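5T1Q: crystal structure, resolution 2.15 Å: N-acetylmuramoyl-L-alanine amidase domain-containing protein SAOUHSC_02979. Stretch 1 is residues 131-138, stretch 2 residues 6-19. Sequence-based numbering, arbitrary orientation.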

# COMPACT_ATOMS: atom_id res chain seq x y z
N GLN A 131 5.30 -12.39 7.54
CA GLN A 131 6.73 -12.09 7.56
C GLN A 131 7.04 -11.21 6.35
O GLN A 131 7.00 -11.67 5.21
CB GLN A 131 7.55 -13.39 7.47
CG GLN A 131 7.19 -14.44 8.52
CD GLN A 131 7.99 -15.73 8.36
OE1 GLN A 131 9.03 -15.77 7.69
NE2 GLN A 131 7.51 -16.80 8.99
N LEU A 132 7.33 -9.93 6.60
CA LEU A 132 7.61 -8.97 5.54
C LEU A 132 9.09 -8.87 5.20
O LEU A 132 9.95 -8.96 6.08
CB LEU A 132 7.10 -7.57 5.93
CG LEU A 132 5.59 -7.31 5.91
CD1 LEU A 132 4.79 -8.40 6.59
CD2 LEU A 132 5.30 -5.97 6.57
N TYR A 133 9.39 -8.69 3.92
CA TYR A 133 10.76 -8.51 3.49
C TYR A 133 10.79 -7.67 2.23
O TYR A 133 9.75 -7.31 1.69
CB TYR A 133 11.48 -9.84 3.29
CG TYR A 133 10.91 -10.73 2.22
CD1 TYR A 133 9.80 -11.54 2.48
CD2 TYR A 133 11.49 -10.81 0.96
CE1 TYR A 133 9.28 -12.38 1.51
CE2 TYR A 133 10.98 -11.66 -0.02
CZ TYR A 133 9.87 -12.45 0.26
OH TYR A 133 9.34 -13.29 -0.69
N SER A 134 11.99 -7.35 1.79
CA SER A 134 12.20 -6.51 0.64
C SER A 134 13.23 -7.16 -0.26
O SER A 134 14.11 -7.87 0.21
CB SER A 134 12.73 -5.15 1.10
OG SER A 134 12.89 -4.26 0.02
N ILE A 135 13.08 -6.95 -1.56
CA ILE A 135 14.06 -7.41 -2.55
C ILE A 135 14.28 -6.28 -3.53
O ILE A 135 13.40 -5.45 -3.76
CB ILE A 135 13.63 -8.68 -3.33
CG1 ILE A 135 12.34 -8.44 -4.14
CG2 ILE A 135 13.48 -9.86 -2.39
CD1 ILE A 135 12.01 -9.58 -5.08
N ASN A 136 15.49 -6.23 -4.08
CA ASN A 136 15.86 -5.24 -5.07
C ASN A 136 15.76 -5.94 -6.43
O ASN A 136 16.48 -6.91 -6.68
CB ASN A 136 17.29 -4.77 -4.80
CG ASN A 136 17.70 -3.62 -5.69
OD1 ASN A 136 18.65 -3.73 -6.45
ND2 ASN A 136 16.98 -2.51 -5.61
N ALA A 137 14.87 -5.46 -7.30
CA ALA A 137 14.67 -6.08 -8.61
C ALA A 137 14.49 -5.07 -9.74
O ALA A 137 14.11 -3.91 -9.50
CB ALA A 137 13.48 -7.02 -8.55
N GLY A 138 14.75 -5.53 -10.96
CA GLY A 138 14.61 -4.71 -12.15
C GLY A 138 13.17 -4.67 -12.62
O GLY A 138 12.52 -5.69 -12.72
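Stretch 2, residues 6-19: LPTQDELKHKSKPA

A segment far away in sequence can be fastened to the edge of a strand by very little main-chain pairing, provided that side chains extend the contact on each side of it. The N-terminal segment L6–A19 of SAOUHSC_02979 illustrates this principle on the strand Q131–G138. It begins as an extended lead-in, turns through a short helix from Q9, and returns to an extended course that runs antiparallel to the strand at a single bridge. The helix axis makes an angle of 133° with the strand direction and approaches it to 7.8 Å.

L6 makes no contact, and P7 is the first residue to touch. Its CG lies 3.5 Å from Y133 OH, at the edge of the tyrosine ring, while its CB meets I135 CD1 at 4.0 Å, so one proline ring serves two strand residues. T8 does not touch the strand; it caps the helix instead. As N-cap, its OG1 accepts from E11 N at 3.2 Å, and T8 N donates to E11 OE2 at 3.0 Å. This reciprocal pair ties the E11 side chain back to the start of the helix.

Q9 and D10 remain clear of the strand, but the CA-to-CB bond of E11 points toward it. With chi1 in m and the rest of the chain extended, the carboxylate reaches small and apolar neighbours: OE1 is 3.3 Å from A137 CB and OE2 is 3.4 Å from I135 CD1. The main chain of E11 adds a solvent link, since a water donates to E11 O at 2.9 Å and accepts a weak bond from N136 N at 3.4 Å. L12 N donates to T8 O at 3.0 Å within the helix; the L12 CA-to-CB bond points sideways, but the end of the side chain comes nearer, and CD2 lies 3.8 Å from Y133 CE2.

After K13 and H14, which stay off the strand, the chain straightens. K15 sets its CB 4.0 Å from Y133 CD2 and 4.2 Å from I135 CG2, and its CA approaches S134 O at 3.3 Å in a CA-H...O contact. S16 then supplies the bridge itself: S16 N donates to S134 O at 2.9 Å and S134 N to S16 O at 2.8 Å, with the two CA atoms 5.1 Å apart. K17 points its CB away, and P18, which has no amide hydrogen to donate, packs instead, its CG 4.2 Å from L132 CB. At A19, a water accepts from the backbone N at 3.1 Å and lies 3.0 Å from S134 OG. The whole contact buries 549 Å², counting both sides.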

# COMPACT_ATOMS: atom_id res chain seq x y z
N LEU A 6 7.48 -13.07 -9.40
CA LEU A 6 7.71 -13.44 -8.00
C LEU A 6 9.20 -13.37 -7.72
O LEU A 6 9.99 -13.20 -8.65
CB LEU A 6 7.13 -14.83 -7.72
CG LEU A 6 5.63 -14.99 -8.02
CD1 LEU A 6 5.22 -16.44 -7.82
CD2 LEU A 6 4.77 -14.07 -7.16
N PRO A 7 9.59 -13.42 -6.43
CA PRO A 7 11.02 -13.37 -6.12
C PRO A 7 11.80 -14.56 -6.67
O PRO A 7 11.36 -15.70 -6.55
CB PRO A 7 11.06 -13.40 -4.58
CG PRO A 7 9.73 -12.90 -4.15
CD PRO A 7 8.76 -13.32 -5.22
N THR A 8 12.94 -14.28 -7.29
CA THR A 8 13.81 -15.31 -7.82
C THR A 8 14.74 -15.78 -6.70
O THR A 8 14.79 -15.17 -5.63
CB THR A 8 14.68 -14.79 -8.97
OG1 THR A 8 15.51 -13.72 -8.49
CG2 THR A 8 13.81 -14.29 -10.12
N GLN A 9 15.47 -16.85 -6.97
CA GLN A 9 16.41 -17.41 -6.01
C GLN A 9 17.51 -16.40 -5.65
O GLN A 9 17.87 -16.26 -4.48
CB GLN A 9 17.01 -18.72 -6.56
CG GLN A 9 18.08 -19.40 -5.70
CD GLN A 9 17.60 -19.80 -4.30
OE1 GLN A 9 16.42 -19.67 -3.95
NE2 GLN A 9 18.54 -20.30 -3.49
N ASP A 10 18.01 -15.69 -6.67
CA ASP A 10 19.07 -14.70 -6.48
C ASP A 10 18.56 -13.48 -5.69
O ASP A 10 19.30 -12.90 -4.89
CB ASP A 10 19.64 -14.28 -7.85
CG ASP A 10 21.04 -13.67 -7.75
OD1 ASP A 10 21.30 -12.85 -6.85
OD2 ASP A 10 21.90 -14.02 -8.61
N GLU A 11 17.31 -13.10 -5.92
CA GLU A 11 16.69 -11.97 -5.21
C GLU A 11 16.43 -12.30 -3.73
O GLU A 11 16.55 -11.42 -2.88
CB GLU A 11 15.39 -11.54 -5.90
CG GLU A 11 15.62 -10.87 -7.24
CD GLU A 11 14.37 -10.74 -8.10
OE1 GLU A 11 14.47 -10.06 -9.15
OE2 GLU A 11 13.31 -11.30 -7.76
N LEU A 12 16.07 -13.55 -3.45
CA LEU A 12 15.79 -14.00 -2.08
C LEU A 12 17.04 -14.10 -1.19
O LEU A 12 16.96 -13.90 0.02
CB LEU A 12 15.07 -15.35 -2.08
CG LEU A 12 13.60 -15.38 -2.53
CD1 LEU A 12 13.13 -16.82 -2.71
CD2 LEU A 12 12.72 -14.65 -1.53
N LYS A 13 18.18 -14.43 -1.79
CA LYS A 13 19.44 -14.54 -1.04
C LYS A 13 19.90 -13.18 -0.50
O LYS A 13 20.49 -13.11 0.58
CB LYS A 13 20.55 -15.18 -1.89
CG LYS A 13 20.38 -16.69 -2.07
CD LYS A 13 21.47 -17.32 -2.94
CE LYS A 13 21.37 -16.87 -4.39
NZ LYS A 13 22.28 -17.62 -5.28
N HIS A 14 19.62 -12.12 -1.25
CA HIS A 14 19.98 -10.75 -0.84
C HIS A 14 18.81 -10.00 -0.18
O HIS A 14 18.91 -8.79 0.03
CB HIS A 14 20.51 -9.96 -2.04
CG HIS A 14 21.86 -10.42 -2.50
ND1 HIS A 14 22.03 -11.55 -3.28
CD2 HIS A 14 23.09 -9.91 -2.31
CE1 HIS A 14 23.32 -11.71 -3.54
NE2 HIS A 14 23.98 -10.73 -2.96
N LYS A 15 17.73 -10.70 0.18
CA LYS A 15 16.55 -10.06 0.79
C LYS A 15 16.89 -9.26 2.05
O LYS A 15 17.81 -9.61 2.78
CB LYS A 15 15.46 -11.09 1.11
CG LYS A 15 15.75 -11.99 2.30
CD LYS A 15 14.60 -12.95 2.58
CE LYS A 15 14.89 -13.80 3.81
NZ LYS A 15 13.73 -14.67 4.16
N SER A 16 16.12 -8.22 2.31
CA SER A 16 16.34 -7.35 3.46
C SER A 16 15.06 -7.08 4.21
O SER A 16 13.97 -7.36 3.72
CB SER A 16 16.88 -5.99 2.98
OG SER A 16 18.08 -6.14 2.23
N LYS A 17 15.20 -6.56 5.42
CA LYS A 17 14.03 -6.10 6.15
C LYS A 17 13.62 -4.80 5.48
O LYS A 17 14.47 -4.11 4.95
CB LYS A 17 14.30 -5.91 7.65
CG LYS A 17 14.27 -7.22 8.42
CD LYS A 17 14.16 -7.01 9.92
CE LYS A 17 15.46 -6.49 10.50
NZ LYS A 17 15.38 -6.42 11.98
N PRO A 18 12.32 -4.51 5.44
CA PRO A 18 11.91 -3.26 4.80
C PRO A 18 12.54 -2.06 5.47
O PRO A 18 12.55 -1.98 6.70
CB PRO A 18 10.39 -3.26 4.99
CG PRO A 18 10.03 -4.70 5.05
CD PRO A 18 11.14 -5.30 5.85
N ALA A 19 13.08 -1.15 4.67
CA ALA A 19 13.68 0.07 5.21
C ALA A 19 12.60 0.99 5.80
O ALA A 19 11.55 1.17 5.20
CB ALA A 19 14.45 0.80 4.12
O HOH W 1 17.39 -8.69 -2.74
O HOH W 2 13.54 -1.80 1.68